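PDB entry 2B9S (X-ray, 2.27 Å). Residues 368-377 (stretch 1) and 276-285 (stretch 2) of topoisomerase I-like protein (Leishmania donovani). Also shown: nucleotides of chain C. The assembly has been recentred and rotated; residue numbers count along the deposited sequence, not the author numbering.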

# COMPACT_ATOMS: atom_id res chain seq x y z
N GLN D 368 9.40 16.18 -13.66
CA GLN D 368 9.53 17.62 -13.87
C GLN D 368 8.89 18.38 -12.73
O GLN D 368 9.45 19.35 -12.23
CB GLN D 368 8.88 18.03 -15.18
CG GLN D 368 9.45 17.31 -16.40
CD GLN D 368 8.71 17.67 -17.65
OE1 GLN D 368 7.51 17.43 -17.78
NE2 GLN D 368 9.41 18.27 -18.59
N LEU D 369 7.71 17.92 -12.31
CA LEU D 369 7.00 18.51 -11.19
C LEU D 369 7.79 18.41 -9.87
O LEU D 369 7.90 19.40 -9.14
CB LEU D 369 5.60 17.92 -11.06
CG LEU D 369 4.65 18.68 -10.14
CD1 LEU D 369 3.34 18.97 -10.84
CD2 LEU D 369 4.42 17.90 -8.88
N ASN D 370 8.34 17.24 -9.57
CA ASN D 370 9.08 17.07 -8.33
C ASN D 370 10.43 17.77 -8.33
O ASN D 370 10.90 18.17 -7.27
CB ASN D 370 9.22 15.59 -7.95
CG ASN D 370 7.94 15.00 -7.39
OD1 ASN D 370 7.22 15.66 -6.64
ND2 ASN D 370 7.67 13.75 -7.72
N ASP D 371 11.05 17.91 -9.50
CA ASP D 371 12.29 18.69 -9.63
C ASP D 371 12.04 20.18 -9.38
O ASP D 371 12.77 20.82 -8.63
CB ASP D 371 12.97 18.43 -10.98
CG ASP D 371 13.68 17.07 -11.03
OD1 ASP D 371 13.78 16.42 -9.97
OD2 ASP D 371 14.14 16.64 -12.11
N HIS D 372 10.97 20.71 -9.98
CA HIS D 372 10.60 22.10 -9.71
C HIS D 372 10.37 22.38 -8.22
O HIS D 372 10.82 23.40 -7.71
CB HIS D 372 9.37 22.51 -10.52
CG HIS D 372 9.00 23.95 -10.37
ND1 HIS D 372 9.87 24.98 -10.68
CD2 HIS D 372 7.85 24.55 -9.96
CE1 HIS D 372 9.27 26.14 -10.46
NE2 HIS D 372 8.05 25.90 -10.02
N LEU D 373 9.70 21.46 -7.53
CA LEU D 373 9.41 21.56 -6.10
C LEU D 373 10.65 21.62 -5.20
O LEU D 373 10.63 22.28 -4.17
CB LEU D 373 8.48 20.42 -5.65
CG LEU D 373 7.00 20.43 -6.05
CD1 LEU D 373 6.28 19.17 -5.55
CD2 LEU D 373 6.26 21.72 -5.57
N LYS D 374 11.72 20.92 -5.58
CA LYS D 374 13.01 20.99 -4.88
C LYS D 374 13.62 22.40 -4.85
O LYS D 374 14.49 22.67 -4.04
CB LYS D 374 14.03 20.06 -5.53
CG LYS D 374 13.68 18.60 -5.55
CD LYS D 374 13.46 18.02 -4.16
CE LYS D 374 13.07 16.55 -4.24
NZ LYS D 374 11.74 16.35 -4.94
N SER D 375 13.16 23.28 -5.75
CA SER D 375 13.64 24.66 -5.83
C SER D 375 13.10 25.52 -4.68
O SER D 375 13.69 26.56 -4.37
CB SER D 375 13.29 25.28 -7.19
OG SER D 375 11.94 25.71 -7.24
N PHE D 376 12.00 25.09 -4.08
CA PHE D 376 11.37 25.79 -2.94
C PHE D 376 11.86 25.30 -1.57
O PHE D 376 11.88 26.08 -0.62
CB PHE D 376 9.85 25.61 -2.97
CG PHE D 376 9.19 26.19 -4.18
CD1 PHE D 376 8.67 25.36 -5.17
CD2 PHE D 376 9.05 27.57 -4.33
CE1 PHE D 376 8.03 25.88 -6.29
CE2 PHE D 376 8.42 28.12 -5.46
CZ PHE D 376 7.90 27.26 -6.44
N MET D 377 12.21 24.02 -1.49
CA MET D 377 12.48 23.34 -0.22
C MET D 377 13.13 21.99 -0.51
O MET D 377 12.74 21.28 -1.44
CB MET D 377 11.16 23.17 0.54
CG MET D 377 11.21 22.32 1.79
SD MET D 377 9.53 21.98 2.37
CE MET D 377 9.78 20.39 3.15
P DC C 17 5.99 11.68 -5.01
OP1 DC C 17 5.91 12.63 -3.87
OP2 DC C 17 5.62 12.14 -6.34
O5' DC C 17 7.49 11.20 -5.05
C5' DC C 17 8.20 10.77 -3.90
C4' DC C 17 9.51 10.21 -4.43
O4' DC C 17 9.26 8.92 -5.04
C3' DC C 17 10.18 11.05 -5.52
O3' DC C 17 11.54 11.16 -5.17
C2' DC C 17 10.08 10.18 -6.77
C1' DC C 17 10.15 8.79 -6.14
N1 DC C 17 9.71 7.67 -7.04
C2 DC C 17 10.33 6.43 -6.93
O2 DC C 17 11.24 6.29 -6.08
N3 DC C 17 9.92 5.41 -7.75
C4 DC C 17 8.96 5.61 -8.65
N4 DC C 17 8.64 4.58 -9.43
C5 DC C 17 8.30 6.87 -8.81
C6 DC C 17 8.70 7.86 -7.98
P DT C 18 12.41 12.45 -5.46
OP1 DT C 18 11.98 13.51 -4.54
OP2 DT C 18 12.34 12.75 -6.91
O5' DT C 18 13.89 11.96 -5.12
C5' DT C 18 14.15 10.99 -4.10
C4' DT C 18 15.09 9.90 -4.58
O4' DT C 18 14.36 8.96 -5.41
C3' DT C 18 16.28 10.37 -5.42
O3' DT C 18 17.48 10.04 -4.72
C2' DT C 18 16.18 9.63 -6.75
C1' DT C 18 15.24 8.47 -6.41
N1 DT C 18 14.38 7.99 -7.52
C2 DT C 18 14.44 6.67 -7.89
O2 DT C 18 15.19 5.88 -7.37
N3 DT C 18 13.59 6.33 -8.92
C4 DT C 18 12.71 7.15 -9.58
O4 DT C 18 11.99 6.71 -10.48
C5 DT C 18 12.70 8.53 -9.14
C7 DT C 18 11.87 9.60 -9.83
C6 DT C 18 13.52 8.87 -8.15
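Stretch 2 276-285: QRAVAMYFID

How does stretch 2 lie on stretch 1? It is helical throughout, each backbone amide from Ala 280 to Asp 285 bonding the carbonyl four residues back, and it crosses the helix of stretch 1 almost at right angles, at -80°. The axes come within 10.8 Å, and the CA atoms nearest each other are those of Leu 369 and Arg 277, 6.4 Å apart.

Which bump fills which hollow? Leu 369 is the knob, seated among Arg 277, Ala 280, Met 281 and Ile 284. Its CA-to-CB bond points sideways, but its branched end reaches into the hole: Leu 369 CD1 lies 3.7 Å from Ala 280 CB, and Leu 369 CD2 lies 3.8 Å from Ile 284 CD1.

What covers His 372? The guanidinium of Arg 277 lies flat on one face of its ring, centres 3.5 Å apart and planes only 2° from parallel. Met 281 takes the edge instead, its SD 3.9 Å from His 372 CD2.

Where does the rest of Met 281 go? Its terminal methyl carries the packing further along stretch 1: Met 281 CE is 4.2 Å from Leu 373 CD2 and 4.0 Å from Phe 376 CE1. No hydrogen bond crosses the contact, so fit and stacking characterise it.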

# COMPACT_ATOMS: atom_id res chain seq x y z
N GLN D 276 0.97 24.25 -17.48
CA GLN D 276 0.49 22.91 -17.11
C GLN D 276 1.00 22.49 -15.73
O GLN D 276 0.22 22.03 -14.88
CB GLN D 276 0.88 21.86 -18.16
CG GLN D 276 0.04 21.92 -19.43
CD GLN D 276 0.29 20.78 -20.39
OE1 GLN D 276 1.11 19.91 -20.15
NE2 GLN D 276 -0.41 20.79 -21.49
N ARG D 277 2.31 22.66 -15.52
CA ARG D 277 2.97 22.48 -14.21
C ARG D 277 2.25 23.24 -13.08
O ARG D 277 2.06 22.68 -11.98
CB ARG D 277 4.45 22.89 -14.28
CG ARG D 277 5.30 22.40 -13.10
CD ARG D 277 6.77 22.74 -13.32
NE ARG D 277 6.99 24.19 -13.33
CZ ARG D 277 8.12 24.80 -13.70
NH1 ARG D 277 9.18 24.10 -14.12
NH2 ARG D 277 8.17 26.12 -13.65
N ALA D 278 1.84 24.48 -13.37
CA ALA D 278 1.08 25.34 -12.43
C ALA D 278 -0.30 24.81 -12.04
O ALA D 278 -0.68 24.85 -10.87
CB ALA D 278 0.95 26.75 -13.02
N VAL D 279 -1.07 24.34 -13.02
CA VAL D 279 -2.40 23.78 -12.75
C VAL D 279 -2.29 22.45 -11.99
O VAL D 279 -3.11 22.14 -11.11
CB VAL D 279 -3.24 23.65 -14.06
CG1 VAL D 279 -4.59 23.02 -13.83
CG2 VAL D 279 -3.40 25.04 -14.72
N ALA D 280 -1.24 21.68 -12.30
CA ALA D 280 -1.02 20.39 -11.63
C ALA D 280 -0.67 20.63 -10.18
O ALA D 280 -1.24 19.98 -9.28
CB ALA D 280 0.06 19.59 -12.33
N MET D 281 0.23 21.58 -9.92
CA MET D 281 0.56 21.87 -8.53
C MET D 281 -0.58 22.57 -7.76
O MET D 281 -0.74 22.37 -6.57
CB MET D 281 1.97 22.48 -8.34
CG MET D 281 2.29 23.75 -9.04
SD MET D 281 4.09 23.97 -9.16
CE MET D 281 4.43 24.86 -7.64
N TYR D 282 -1.41 23.31 -8.48
CA TYR D 282 -2.66 23.83 -7.94
C TYR D 282 -3.62 22.71 -7.48
O TYR D 282 -4.23 22.81 -6.40
CB TYR D 282 -3.34 24.72 -8.98
CG TYR D 282 -4.74 25.16 -8.62
CD1 TYR D 282 -4.96 26.24 -7.75
CD2 TYR D 282 -5.86 24.51 -9.16
CE1 TYR D 282 -6.25 26.65 -7.42
CE2 TYR D 282 -7.15 24.91 -8.84
CZ TYR D 282 -7.34 25.99 -7.97
OH TYR D 282 -8.63 26.40 -7.65
N PHE D 283 -3.79 21.68 -8.33
CA PHE D 283 -4.60 20.51 -7.99
C PHE D 283 -4.05 19.72 -6.81
O PHE D 283 -4.80 19.34 -5.93
CB PHE D 283 -4.77 19.55 -9.17
CG PHE D 283 -5.71 20.05 -10.24
CD1 PHE D 283 -6.57 21.12 -10.01
CD2 PHE D 283 -5.76 19.41 -11.47
CE1 PHE D 283 -7.43 21.59 -11.00
CE2 PHE D 283 -6.62 19.85 -12.46
CZ PHE D 283 -7.46 20.95 -12.22
N ILE D 284 -2.74 19.47 -6.81
CA ILE D 284 -2.06 18.70 -5.76
C ILE D 284 -2.13 19.44 -4.41
O ILE D 284 -2.39 18.83 -3.36
CB ILE D 284 -0.60 18.39 -6.16
CG1 ILE D 284 -0.56 17.40 -7.34
CG2 ILE D 284 0.20 17.87 -4.97
CD1 ILE D 284 0.80 17.22 -7.98
N ASP D 285 -1.92 20.76 -4.46
CA ASP D 285 -2.07 21.63 -3.30
C ASP D 285 -3.51 21.68 -2.78
O ASP D 285 -3.75 21.32 -1.62
CB ASP D 285 -1.56 23.04 -3.62
CG ASP D 285 -1.82 24.04 -2.49
OD1 ASP D 285 -2.17 23.65 -1.36
OD2 ASP D 285 -1.65 25.25 -2.75